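Putative surface-anchored fimbrial subunit (Corynebacterium diphtheriae, PDB 3HR6) probably forms the shaft of a cell-surface pilus as its major pilin, built of tandem Ig-like domains stabilised by isopeptide and disulfide bonds. Local coordinates at residues A[41-45]-A[72-77]. Numbering follows the deposited sequence.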
loop_
_atom_site.group_PDB
_atom_site.type_symbol
_atom_site.label_atom_id
_atom_site.label_comp_id
_atom_site.label_asym_id
_atom_site.label_seq_id
_atom_site.Cartn_x
_atom_site.Cartn_y
_atom_site.Cartn_z
ATOM N N LEU A 41 17.556 -11.575 21.260
ATOM C CA LEU A 41 18.075 -11.777 22.594
ATOM C C LEU A 41 19.496 -11.218 22.687
ATOM O O LEU A 41 20.345 -11.538 21.868
ATOM C CB LEU A 41 18.052 -13.265 22.957
ATOM C CG LEU A 41 18.373 -13.591 24.421
ATOM C CD1 LEU A 41 17.226 -13.169 25.372
ATOM C CD2 LEU A 41 18.704 -15.079 24.574
ATOM N N TYR A 42 19.725 -10.355 23.672
ATOM C CA TYR A 42 21.048 -9.846 24.035
ATOM C C TYR A 42 21.413 -10.268 25.443
ATOM O O TYR A 42 20.541 -10.313 26.334
ATOM C CB TYR A 42 21.049 -8.317 24.039
ATOM C CG TYR A 42 20.795 -7.682 22.688
ATOM C CD1 TYR A 42 21.865 -7.408 21.839
ATOM C CD2 TYR A 42 19.518 -7.337 22.272
ATOM C CE1 TYR A 42 21.676 -6.831 20.621
ATOM C CE2 TYR A 42 19.306 -6.738 21.051
ATOM C CZ TYR A 42 20.408 -6.505 20.214
ATOM O OH TYR A 42 20.260 -5.921 18.993
ATOM N N ARG A 43 22.701 -10.516 25.664
ATOM C CA ARG A 43 23.239 -10.706 27.020
ATOM C C ARG A 43 23.675 -9.353 27.589
ATOM O O ARG A 43 24.285 -8.557 26.879
ATOM C CB ARG A 43 24.428 -11.661 27.013
ATOM C CG ARG A 43 25.049 -11.878 28.410
ATOM C CD ARG A 43 25.970 -13.089 28.464
ATOM N NE ARG A 43 25.325 -14.256 27.858
ATOM C CZ ARG A 43 25.649 -14.816 26.686
ATOM N NH1 ARG A 43 26.653 -14.351 25.938
ATOM N NH2 ARG A 43 24.946 -15.867 26.255
ATOM N N VAL A 44 23.317 -9.075 28.837
ATOM C CA VAL A 44 23.778 -7.852 29.496
ATOM C C VAL A 44 25.205 -8.066 29.978
ATOM O O VAL A 44 25.474 -8.919 30.829
ATOM C CB VAL A 44 22.864 -7.421 30.635
ATOM C CG1 VAL A 44 23.364 -6.132 31.277
ATOM C CG2 VAL A 44 21.459 -7.219 30.104
ATOM N N ASN A 45 26.126 -7.289 29.414
ATOM C CA ASN A 45 27.535 -7.451 29.743
ATOM C C ASN A 45 27.823 -7.151 31.200
ATOM O O ASN A 45 27.258 -6.221 31.780
ATOM C CB ASN A 45 28.404 -6.565 28.845
ATOM C CG ASN A 45 28.325 -6.960 27.400
ATOM O OD1 ASN A 45 28.842 -6.261 26.524
ATOM N ND2 ASN A 45 27.672 -8.080 27.129
ATOM N N PRO A 72 20.905 -1.312 20.164
ATOM C CA PRO A 72 21.603 -1.643 21.426
ATOM C C PRO A 72 22.843 -0.780 21.635
ATOM O O PRO A 72 23.432 -0.347 20.651
ATOM C CB PRO A 72 22.063 -3.083 21.205
ATOM C CG PRO A 72 22.251 -3.179 19.744
ATOM C CD PRO A 72 21.209 -2.295 19.106
ATOM N N THR A 73 23.231 -0.544 22.883
ATOM C CA THR A 73 24.499 0.135 23.186
ATOM C C THR A 73 25.565 -0.924 23.409
ATOM O O THR A 73 25.295 -2.114 23.289
ATOM C CB THR A 73 24.390 1.042 24.418
ATOM O OG1 THR A 73 24.291 0.236 25.596
ATOM C CG2 THR A 73 23.173 1.969 24.308
ATOM N N ASP A 74 26.788 -0.494 23.733
ATOM C CA ASP A 74 27.904 -1.433 23.888
ATOM C C ASP A 74 27.847 -2.214 25.196
ATOM O O ASP A 74 28.725 -3.035 25.479
ATOM C CB ASP A 74 29.259 -0.713 23.748
ATOM C CG ASP A 74 29.413 0.489 24.685
ATOM O OD1 ASP A 74 28.605 0.692 25.615
ATOM O OD2 ASP A 74 30.389 1.251 24.494
ATOM N N LYS A 75 26.815 -1.944 25.990
ATOM C CA LYS A 75 26.604 -2.607 27.260
ATOM C C LYS A 75 25.982 -4.010 27.132
ATOM O O LYS A 75 25.873 -4.727 28.128
ATOM C CB LYS A 75 25.726 -1.718 28.141
ATOM C CG LYS A 75 26.268 -0.305 28.301
ATOM C CD LYS A 75 26.014 0.269 29.692
ATOM C CE LYS A 75 27.013 1.373 30.011
ATOM N NZ LYS A 75 26.637 2.167 31.215
ATOM N N VAL A 76 25.568 -4.392 25.926
ATOM C CA VAL A 76 24.991 -5.716 25.678
ATOM C C VAL A 76 25.706 -6.399 24.499
ATOM O O VAL A 76 26.320 -5.729 23.666
ATOM C CB VAL A 76 23.465 -5.623 25.403
ATOM C CG1 VAL A 76 22.766 -4.873 26.543
ATOM C CG2 VAL A 76 23.193 -4.934 24.073
ATOM N N THR A 77 25.594 -7.726 24.439
ATOM C CA THR A 77 26.085 -8.544 23.329
ATOM C C THR A 77 24.948 -9.390 22.757
ATOM O O THR A 77 24.295 -10.131 23.502
ATOM C CB THR A 77 27.198 -9.500 23.818
ATOM O OG1 THR A 77 28.168 -8.765 24.580
ATOM C CG2 THR A 77 27.875 -10.205 22.652
#
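Two backbone hydrogen bonds close the antiparallel ring between Arg43 and Thr77: Arg43 N donates to Thr77 O (2.7 Å), and Thr77 N returns a bond to Arg43 O (2.9 Å). Just beyond the paired strands, Asn45 N donates a further single bond to Lys75 O at 2.9 Å. Between these bonds Val44 and Val76 form a non-hydrogen-bonded pair, their CA atoms 4.5 Å apart. A type I turn from Thr73 to Val76 leads into strand 76-83. The Val76 side chain packs against the Tyr42 ring, with Val76 CG2 3.6 Å from Tyr42 CD1. At the far end of that ring Tyr42 OH lies 3.5 Å from Pro72 CG. Leu66 of helix 63-66 packs on both valines, while on the sheet face bearing Arg43 and Thr77 the guanidinium of Arg43 hydrogen-bonds Tyr99. The three main-chain hydrogen bonds joining these segments of the N-terminal pilin domain thus depend on backbone register rather than on side-chain identity, whereas the Tyr42 side chain packs against Pro72 and Val76, which flank the central residues of the turn.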